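Local coordinates for PCF11 protein (Saccharomyces cerevisiae, PDB 1SZ9) that binds the carboxy-terminal domain of RNA polymerase II through its CTD-interacting domain, probably linking transcription to 3'-end processing of mRNA, at residues L67-I70 with C71-G75; T31-A34 with E35-S39; N22-P25 with I26-L30; W112-P115 with N116-G119. One frame throughout, in Å; residues are numbered along the deposited sequence.

Contact 1 (L67-I70 with C71-G75); sequences LDSI and CKNVG
Asp68 and Lys72, one turn apart near the end of helix 57-73, form an i to i+4 pair along a helix, a long salt bridge accompanied by a water bridge. The two side chains cross obliquely. Asp68 has its CG anti to the backbone N (chi1 -178°), while Lys72 runs extended past CG, and its CD and CE pass along the carboxylate: Asp68 OD1 lies 3.6 Å from Lys72 CE. The salt bridge itself measures 3.6 Å from Asp68 OD2 to Lys72 NZ, and a water bridges the pair, donating to Asp68 OD1 and accepting from Lys72 NZ at 2.7 Å. The same OD1 also takes the indole N-H of Trp112.

One residue further on, Asn73 ND2 makes a weak bond of 3.2 Å to Ser69 OG, whose stronger partner is Thr31. Leu67 CD2 approaches Cys71 SG at 4.1 Å, and both residues pack on Phe82 of helix 78-83.

In the last turn, Ile70 O serves two donors, Val74 N at 2.9 Å and Gly75 N at 3.2 Å, the latter in the carbonyl plane. Gly75 then leaves helical angles with positive phi, which makes this a glycine-terminated helix end.

With an ammonium, a water and an indole N-H around it, the Asp68 carboxylate is likely to stay ionised, and its rotation is limited by partners on both of its oxygens.

Contact 2 (T31-A34 with E35-S39); sequences TKLA and EENIS
Leu33 and Asn37 run alongside each other in the same direction at the C-terminal end of helix 24-36 in the all-helical CID fold. Asn37 is the first residue to depart from helical angles, and its side chain takes over where the backbone falters. The backbone bond from Asn37 N to Leu33 O is weak, with an N-H...O angle of only 122°. With CG beside the backbone N (chi1 -59°), the amide turns back so that Asn37 ND2 reaches Leu33 O at 2.9 Å. This bond is nearly straight, lies in the planes of both groups and falls on a carbonyl lone pair. Replacing Asn37 by an alanine removes that amide, and Leu33 O would probably lose its well-directed donor, leaving the weak Asn37 N-H bond.

Glu36, extended beyond CG, runs alongside the Lys32 carbonyl: its CG comes within 3.4 Å of Lys32 O, and its carboxylate oxygen OE2 rests 4.0 Å from Lys32 CB. Lys32 bends at chi3 (62°), and its NZ remains 5.5 Å from Glu36 OE2, too far for a salt bridge.

The buried neighbours, Thr31 and Ala34, face Ile70 of helix 57-73. Ala34 O accepts from Tyr78 OH, and Ile38 CG1 comes up to that same Ala34 O at 3.6 Å.

Contact 3 (N22-P25 with I26-L30); sequences NSRP and IITTL
Ser23 and Ile26 meet at the start of helix 24-36, where backbone N-H groups have no preceding turn to bond to. The capping bond runs from Ile26 N to Ser23 OG, 3.3 Å long and fairly straight at 161°; rotation about the first torsion carries OG to the far side from the serine's own N (chi1 175°), over the first turn. A valine in place of Ser23 would lack this oxygen, and the amide of Ile26 would probably lose its capping acceptor.

Of the other hydrogen bonds, Ile27 N to Ser23 O and Thr28 N to Arg24 O, both 2.9 Å, are ordinary helical ones. Threonine hydroxyls add to these. Thr29 OG1 donates to Pro25 O at 2.7 Å while Thr29 N bonds to the same oxygen, the two arriving from opposite faces of the carbonyl plane. Thr28 OG1 repeats the idea toward Arg24 O, though weakly.

Van der Waals contacts accompany the cap, with isoleucine carbons resting against polar oxygens. Ile26 CG1 sits 3.3 Å from Ser23 OG, and its CD1 touches Ser23 CB. Ile27 CD1 lies 3.4 Å from Asn22 OD1, and beyond it the Ile27 side chain meets Tyr65 and Ser69 of helix 57-73.

The one charged group, the Arg24 guanidinium, arches back through bends at chi2 and chi3 until NH1 rests 3.6 Å from Ile27 CG2.

Serine at the N-cap, with proline two places on in the first turn where its missing N-H costs nothing, is a classical way to begin an alpha-helix.

Contact 4 (W112-P115 with N116-G119); sequences WLNP and NDTG
The amide of Asn114 and the carboxylate of Asp117 stand next to each other, yet their planes are 79° apart. Both ends of the amide are used. Asn114 ND2 donates within its own plane to Asp117 OD1, 3.1 Å away and nearly straight at 170°, meeting the lone pair turned away from the other carboxylate oxygen. At Asn114 OD1, Gly119 N comes in almost in line with the amide C=O in a short bond of 2.6 Å, though its N-H is bent away from that line.

The same residues form two overlapping beta-turns in the loop between helices 99-112 and 125-137. In the first, of type II, Asp117 N bonds to Asn114 O at 3.3 Å, approaching from above the carbonyl plane. In the second, close to type III', Thr118 N bonds to Pro115 O at 3.1 Å, again above the plane. Asn116 is central to both turns; it and Asp117, the third residue of the second turn, have positive phi, a conformation that asparagine and aspartate accept more readily than most non-glycine residues. Gly119 has it too.

Pro115 O has a second donor, Thr118 OG1, which lies in its carbonyl plane. The hydroxyl gets there from the position between backbone N and carbonyl carbon (chi1 61°), crossing the proline at about a right angle with OG1 3.8 Å from Pro115 CG. Pro115 also packs on Leu122, while Thr118 OG1 has a weak bond with Leu120 N.

Contact 1 touches each of the others. Its Ser69 OG probably hydrogen-bonds to Thr31 OG1 of contact 2 at 2.7 Å, joining helices 57-73 and 24-36, while Ser69 CB packs 3.6 Å from Ile27 CG2 of contact 3. Toward contact 4, Asp68 OD1 lies 2.8 Å from Trp112 NE1, a probable hydrogen bond that ties helix 57-73 to the end of helix 99-112. Contacts 3 and 2 adjoin in sequence and mark the beginning and the end of helix 24-36, with centres 14 Å apart. Contact 4 stays distant from both, its nearest atoms about 10 Å away. The assembly holds one chain and no CTD peptide accompanies it.

Contact 1 (L67-I70 with C71-G75)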
loop_
_atom_site.group_PDB
_atom_site.type_symbol
_atom_site.label_atom_id
_atom_site.label_comp_id
_atom_site.label_asym_id
_atom_site.label_seq_id
_atom_site.Cartn_x
_atom_site.Cartn_y
_atom_site.Cartn_z
ATOM N N LEU A 67 -2.018 1.124 -2.623
ATOM C CA LEU A 67 -2.079 -0.139 -1.882
ATOM C C LEU A 67 -3.183 -0.044 -0.810
ATOM O O LEU A 67 -3.991 -0.954 -0.644
ATOM C CB LEU A 67 -0.724 -0.394 -1.201
ATOM C CG LEU A 67 -0.492 -1.675 -0.377
ATOM C CD1 LEU A 67 1.022 -1.943 -0.257
ATOM C CD2 LEU A 67 -1.115 -1.545 1.018
ATOM N N ASP A 68 -3.195 1.076 -0.095
ATOM C CA ASP A 68 -4.174 1.335 0.957
ATOM C C ASP A 68 -5.616 1.332 0.409
ATOM O O ASP A 68 -6.497 0.698 0.978
ATOM C CB ASP A 68 -3.885 2.704 1.594
ATOM C CG ASP A 68 -4.822 3.027 2.738
ATOM O OD1 ASP A 68 -4.625 2.498 3.848
ATOM O OD2 ASP A 68 -5.764 3.809 2.527
ATOM N N SER A 69 -5.841 2.045 -0.691
ATOM C CA SER A 69 -7.178 2.131 -1.287
ATOM C C SER A 69 -7.669 0.754 -1.741
ATOM O O SER A 69 -8.795 0.355 -1.447
ATOM C CB SER A 69 -7.171 3.131 -2.457
ATOM O OG SER A 69 -8.449 3.241 -3.062
ATOM N N ILE A 70 -6.812 0.017 -2.437
ATOM C CA ILE A 70 -7.165 -1.316 -2.893
ATOM C C ILE A 70 -7.525 -2.242 -1.719
ATOM O O ILE A 70 -8.530 -2.959 -1.759
ATOM C CB ILE A 70 -6.004 -1.919 -3.729
ATOM C CG1 ILE A 70 -5.955 -1.217 -5.099
ATOM C CG2 ILE A 70 -6.160 -3.446 -3.861
ATOM C CD1 ILE A 70 -4.637 -1.424 -5.839
ATOM N N CYS A 71 -6.723 -2.223 -0.660
ATOM C CA CYS A 71 -7.017 -3.071 0.486
ATOM C C CYS A 71 -8.285 -2.679 1.244
ATOM O O CYS A 71 -9.083 -3.539 1.613
ATOM C CB CYS A 71 -5.833 -3.089 1.444
ATOM S SG CYS A 71 -4.435 -3.981 0.766
ATOM N N LYS A 72 -8.465 -1.386 1.483
ATOM C CA LYS A 72 -9.641 -0.898 2.200
ATOM C C LYS A 72 -10.963 -0.999 1.428
ATOM O O LYS A 72 -12.014 -1.211 2.022
ATOM C CB LYS A 72 -9.443 0.560 2.597
ATOM C CG LYS A 72 -8.646 0.750 3.874
ATOM C CD LYS A 72 -8.489 2.219 4.189
ATOM C CE LYS A 72 -7.766 2.438 5.514
ATOM N NZ LYS A 72 -7.468 3.885 5.671
ATOM N N ASN A 73 -10.913 -0.848 0.111
ATOM C CA ASN A 73 -12.137 -0.866 -0.680
ATOM C C ASN A 73 -12.446 -2.160 -1.397
ATOM O O ASN A 73 -13.609 -2.451 -1.666
ATOM C CB ASN A 73 -12.120 0.292 -1.677
ATOM C CG ASN A 73 -11.987 1.632 -0.982
ATOM O OD1 ASN A 73 -12.786 1.959 -0.107
ATOM N ND2 ASN A 73 -10.975 2.406 -1.355
ATOM N N VAL A 74 -11.409 -2.918 -1.730
ATOM C CA VAL A 74 -11.608 -4.190 -2.398
ATOM C C VAL A 74 -11.506 -5.283 -1.341
ATOM O O VAL A 74 -12.379 -6.144 -1.251
ATOM C CB VAL A 74 -10.558 -4.441 -3.504
ATOM C CG1 VAL A 74 -10.928 -5.702 -4.304
ATOM C CG2 VAL A 74 -10.487 -3.240 -4.443
ATOM N N GLY A 75 -10.448 -5.225 -0.532
ATOM C CA GLY A 75 -10.231 -6.217 0.509
ATOM C C GLY A 75 -9.526 -7.434 -0.052
ATOM O O GLY A 75 -8.553 -7.303 -0.792
HETATM O O HOH W 1 -4.794 3.882 6.255
#

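Contact 2 (T31-A34 with E35-S39)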
loop_
_atom_site.group_PDB
_atom_site.type_symbol
_atom_site.label_atom_id
_atom_site.label_comp_id
_atom_site.label_asym_id
_atom_site.label_seq_id
_atom_site.Cartn_x
_atom_site.Cartn_y
_atom_site.Cartn_z
ATOM N N THR A 31 -7.966 1.179 -8.157
ATOM C CA THR A 31 -8.774 0.392 -7.223
ATOM C C THR A 31 -9.888 -0.343 -7.986
ATOM O O THR A 31 -10.184 -1.498 -7.704
ATOM C CB THR A 31 -9.397 1.318 -6.141
ATOM O OG1 THR A 31 -8.345 2.045 -5.494
ATOM C CG2 THR A 31 -10.183 0.506 -5.083
ATOM N N LYS A 32 -10.498 0.336 -8.955
ATOM C CA LYS A 32 -11.559 -0.258 -9.760
ATOM C C LYS A 32 -10.977 -1.387 -10.625
ATOM O O LYS A 32 -11.602 -2.429 -10.788
ATOM C CB LYS A 32 -12.216 0.812 -10.642
ATOM C CG LYS A 32 -13.050 1.826 -9.866
ATOM C CD LYS A 32 -13.403 3.040 -10.738
ATOM C CE LYS A 32 -14.254 2.639 -11.935
ATOM N NZ LYS A 32 -14.655 3.816 -12.732
ATOM N N LEU A 33 -9.783 -1.184 -11.175
ATOM C CA LEU A 33 -9.139 -2.230 -11.968
ATOM C C LEU A 33 -8.858 -3.458 -11.075
ATOM O O LEU A 33 -8.975 -4.610 -11.513
ATOM C CB LEU A 33 -7.817 -1.720 -12.567
ATOM C CG LEU A 33 -7.884 -0.824 -13.815
ATOM C CD1 LEU A 33 -6.506 -0.240 -14.140
ATOM C CD2 LEU A 33 -8.395 -1.662 -15.003
ATOM N N ALA A 34 -8.476 -3.204 -9.827
ATOM C CA ALA A 34 -8.172 -4.286 -8.894
ATOM C C ALA A 34 -9.456 -5.048 -8.515
ATOM O O ALA A 34 -9.439 -6.256 -8.343
ATOM C CB ALA A 34 -7.482 -3.723 -7.648
ATOM N N GLU A 35 -10.562 -4.326 -8.412
ATOM C CA GLU A 35 -11.869 -4.903 -8.088
ATOM C C GLU A 35 -12.391 -5.766 -9.250
ATOM O O GLU A 35 -12.935 -6.851 -9.054
ATOM C CB GLU A 35 -12.861 -3.758 -7.811
ATOM C CG GLU A 35 -14.349 -4.129 -7.702
ATOM C CD GLU A 35 -14.763 -4.555 -6.292
ATOM O OE1 GLU A 35 -14.194 -4.042 -5.316
ATOM O OE2 GLU A 35 -15.681 -5.382 -6.150
ATOM N N GLU A 36 -12.199 -5.279 -10.464
ATOM C CA GLU A 36 -12.689 -5.956 -11.654
ATOM C C GLU A 36 -11.809 -7.049 -12.233
ATOM O O GLU A 36 -12.250 -7.814 -13.084
ATOM C CB GLU A 36 -12.951 -4.912 -12.732
ATOM C CG GLU A 36 -14.132 -4.021 -12.445
ATOM C CD GLU A 36 -14.061 -2.719 -13.212
ATOM O OE1 GLU A 36 -13.531 -2.715 -14.349
ATOM O OE2 GLU A 36 -14.545 -1.695 -12.683
ATOM N N ASN A 37 -10.571 -7.144 -11.775
ATOM C CA ASN A 37 -9.673 -8.137 -12.322
ATOM C C ASN A 37 -8.948 -8.917 -11.248
ATOM O O ASN A 37 -7.733 -9.086 -11.308
ATOM C CB ASN A 37 -8.674 -7.439 -13.246
ATOM C CG ASN A 37 -9.363 -6.707 -14.385
ATOM O OD1 ASN A 37 -9.664 -7.302 -15.419
ATOM N ND2 ASN A 37 -9.650 -5.414 -14.188
ATOM N N ILE A 38 -9.697 -9.396 -10.263
ATOM C CA ILE A 38 -9.096 -10.153 -9.193
ATOM C C ILE A 38 -8.233 -11.292 -9.716
ATOM O O ILE A 38 -7.283 -11.710 -9.064
ATOM C CB ILE A 38 -10.166 -10.683 -8.223
ATOM C CG1 ILE A 38 -10.670 -9.517 -7.358
ATOM C CG2 ILE A 38 -9.587 -11.827 -7.363
ATOM C CD1 ILE A 38 -11.715 -9.913 -6.304
ATOM N N SER A 39 -8.538 -11.777 -10.914
ATOM C CA SER A 39 -7.739 -12.850 -11.486
ATOM C C SER A 39 -6.292 -12.392 -11.724
ATOM O O SER A 39 -5.388 -13.222 -11.861
ATOM C CB SER A 39 -8.376 -13.337 -12.796
ATOM O OG SER A 39 -8.907 -12.250 -13.544
#

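Contact 3 (N22-P25 with I26-L30)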
loop_
_atom_site.group_PDB
_atom_site.type_symbol
_atom_site.label_atom_id
_atom_site.label_comp_id
_atom_site.label_asym_id
_atom_site.label_seq_id
_atom_site.Cartn_x
_atom_site.Cartn_y
_atom_site.Cartn_z
ATOM N N ASN A 22 -0.585 12.692 -5.181
ATOM C CA ASN A 22 -1.764 12.070 -4.597
ATOM C C ASN A 22 -2.949 12.317 -5.517
ATOM O O ASN A 22 -3.787 13.187 -5.270
ATOM C CB ASN A 22 -2.016 12.634 -3.195
ATOM C CG ASN A 22 -3.176 11.948 -2.485
ATOM O OD1 ASN A 22 -3.702 10.933 -2.954
ATOM N ND2 ASN A 22 -3.574 12.498 -1.350
ATOM N N SER A 23 -2.988 11.547 -6.604
ATOM C CA SER A 23 -4.047 11.662 -7.594
ATOM C C SER A 23 -5.253 10.810 -7.269
ATOM O O SER A 23 -5.195 9.581 -7.378
ATOM C CB SER A 23 -3.529 11.254 -8.973
ATOM O OG SER A 23 -4.602 11.256 -9.884
ATOM N N ARG A 24 -6.352 11.454 -6.899
ATOM C CA ARG A 24 -7.575 10.719 -6.576
ATOM C C ARG A 24 -8.118 9.939 -7.795
ATOM O O ARG A 24 -8.467 8.776 -7.664
ATOM C CB ARG A 24 -8.653 11.674 -6.004
ATOM C CG ARG A 24 -8.324 12.234 -4.610
ATOM C CD ARG A 24 -8.075 11.092 -3.610
ATOM N NE ARG A 24 -9.229 10.190 -3.554
ATOM C CZ ARG A 24 -9.168 8.901 -3.231
ATOM N NH1 ARG A 24 -8.002 8.334 -2.920
ATOM N NH2 ARG A 24 -10.279 8.179 -3.224
ATOM N N PRO A 25 -8.166 10.562 -8.995
ATOM C CA PRO A 25 -8.679 9.841 -10.176
ATOM C C PRO A 25 -7.889 8.575 -10.466
ATOM O O PRO A 25 -8.464 7.532 -10.753
ATOM C CB PRO A 25 -8.536 10.861 -11.312
ATOM C CG PRO A 25 -8.614 12.164 -10.621
ATOM C CD PRO A 25 -7.816 11.946 -9.355
ATOM N N ILE A 26 -6.565 8.680 -10.387
ATOM C CA ILE A 26 -5.682 7.543 -10.633
ATOM C C ILE A 26 -5.810 6.467 -9.545
ATOM O O ILE A 26 -5.956 5.278 -9.833
ATOM C CB ILE A 26 -4.192 7.986 -10.707
ATOM C CG1 ILE A 26 -3.941 8.830 -11.965
ATOM C CG2 ILE A 26 -3.290 6.777 -10.677
ATOM C CD1 ILE A 26 -2.499 9.357 -12.070
ATOM N N ILE A 27 -5.751 6.882 -8.291
ATOM C CA ILE A 27 -5.864 5.908 -7.210
ATOM C C ILE A 27 -7.192 5.168 -7.304
ATOM O O ILE A 27 -7.245 3.945 -7.179
ATOM C CB ILE A 27 -5.708 6.599 -5.831
ATOM C CG1 ILE A 27 -4.220 6.890 -5.583
ATOM C CG2 ILE A 27 -6.265 5.720 -4.711
ATOM C CD1 ILE A 27 -4.001 7.916 -4.497
ATOM N N THR A 28 -8.260 5.908 -7.546
ATOM C CA THR A 28 -9.577 5.288 -7.652
ATOM C C THR A 28 -9.672 4.374 -8.870
ATOM O O THR A 28 -10.289 3.315 -8.806
ATOM C CB THR A 28 -10.676 6.370 -7.707
ATOM O OG1 THR A 28 -10.795 6.965 -6.405
ATOM C CG2 THR A 28 -12.035 5.754 -8.102
ATOM N N THR A 29 -9.056 4.782 -9.975
ATOM C CA THR A 29 -9.082 3.974 -11.186
ATOM C C THR A 29 -8.294 2.683 -10.973
ATOM O O THR A 29 -8.722 1.616 -11.417
ATOM C CB THR A 29 -8.548 4.779 -12.402
ATOM O OG1 THR A 29 -9.456 5.861 -12.673
ATOM C CG2 THR A 29 -8.446 3.892 -13.647
ATOM N N LEU A 30 -7.156 2.764 -10.287
ATOM C CA LEU A 30 -6.376 1.559 -9.998
ATOM C C LEU A 30 -7.181 0.607 -9.075
ATOM O O LEU A 30 -7.090 -0.616 -9.201
ATOM C CB LEU A 30 -5.043 1.923 -9.322
ATOM C CG LEU A 30 -3.973 2.617 -10.184
ATOM C CD1 LEU A 30 -2.792 3.088 -9.298
ATOM C CD2 LEU A 30 -3.480 1.627 -11.276
#

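Contact 4 (W112-P115 with N116-G119)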
loop_
_atom_site.group_PDB
_atom_site.type_symbol
_atom_site.label_atom_id
_atom_site.label_comp_id
_atom_site.label_asym_id
_atom_site.label_seq_id
_atom_site.Cartn_x
_atom_site.Cartn_y
_atom_site.Cartn_z
ATOM N N TRP A 112 -4.959 1.509 9.560
ATOM C CA TRP A 112 -4.945 0.076 9.235
ATOM C C TRP A 112 -5.389 -0.738 10.455
ATOM O O TRP A 112 -5.836 -1.863 10.310
ATOM C CB TRP A 112 -3.555 -0.434 8.810
ATOM C CG TRP A 112 -3.053 0.041 7.460
ATOM C CD1 TRP A 112 -3.794 0.563 6.439
ATOM C CD2 TRP A 112 -1.701 -0.009 6.991
ATOM N NE1 TRP A 112 -2.981 0.840 5.351
ATOM C CE2 TRP A 112 -1.693 0.499 5.670
ATOM C CE3 TRP A 112 -0.493 -0.433 7.563
ATOM C CZ2 TRP A 112 -0.515 0.594 4.905
ATOM C CZ3 TRP A 112 0.679 -0.341 6.802
ATOM C CH2 TRP A 112 0.654 0.170 5.488
ATOM N N LEU A 113 -5.248 -0.172 11.651
ATOM C CA LEU A 113 -5.645 -0.854 12.898
ATOM C C LEU A 113 -7.171 -0.912 13.057
ATOM O O LEU A 113 -7.693 -1.762 13.756
ATOM C CB LEU A 113 -5.027 -0.139 14.109
ATOM C CG LEU A 113 -3.693 -0.613 14.709
ATOM C CD1 LEU A 113 -2.946 -1.559 13.790
ATOM C CD2 LEU A 113 -2.868 0.605 15.059
ATOM N N ASN A 114 -7.881 -0.008 12.403
ATOM C CA ASN A 114 -9.339 0.017 12.458
ATOM C C ASN A 114 -9.862 0.583 11.129
ATOM O O ASN A 114 -10.465 1.659 11.084
ATOM C CB ASN A 114 -9.815 0.868 13.649
ATOM C CG ASN A 114 -11.340 0.875 13.791
ATOM O OD1 ASN A 114 -11.994 -0.142 13.551
ATOM N ND2 ASN A 114 -11.908 2.023 14.189
ATOM N N PRO A 115 -9.650 -0.157 10.022
ATOM C CA PRO A 115 -10.093 0.299 8.696
ATOM C C PRO A 115 -11.614 0.437 8.572
ATOM O O PRO A 115 -12.351 -0.475 8.928
ATOM C CB PRO A 115 -9.556 -0.775 7.766
ATOM C CG PRO A 115 -9.729 -2.035 8.602
ATOM C CD PRO A 115 -9.263 -1.583 9.991
ATOM N N ASN A 116 -12.067 1.584 8.076
ATOM C CA ASN A 116 -13.493 1.810 7.897
ATOM C C ASN A 116 -14.290 1.555 9.170
ATOM O O ASN A 116 -15.449 1.164 9.110
ATOM C CB ASN A 116 -13.998 0.907 6.762
ATOM C CG ASN A 116 -13.262 1.171 5.452
ATOM O OD1 ASN A 116 -12.650 0.273 4.865
ATOM N ND2 ASN A 116 -13.311 2.406 5.003
ATOM N N ASP A 117 -13.664 1.793 10.318
ATOM C CA ASP A 117 -14.292 1.586 11.624
ATOM C C ASP A 117 -14.930 0.213 11.791
ATOM O O ASP A 117 -16.019 0.098 12.349
ATOM C CB ASP A 117 -15.348 2.664 11.908
ATOM C CG ASP A 117 -15.823 2.647 13.373
ATOM O OD1 ASP A 117 -14.968 2.432 14.257
ATOM O OD2 ASP A 117 -17.026 2.858 13.645
ATOM N N THR A 118 -14.253 -0.830 11.318
ATOM C CA THR A 118 -14.782 -2.189 11.431
ATOM C C THR A 118 -14.318 -2.896 12.700
ATOM O O THR A 118 -14.838 -3.954 13.040
ATOM C CB THR A 118 -14.350 -3.092 10.248
ATOM O OG1 THR A 118 -12.917 -3.198 10.230
ATOM C CG2 THR A 118 -14.860 -2.533 8.919
ATOM N N GLY A 119 -13.326 -2.327 13.380
ATOM C CA GLY A 119 -12.807 -2.953 14.584
ATOM C C GLY A 119 -11.974 -4.196 14.288
ATOM O O GLY A 119 -11.678 -4.959 15.195
#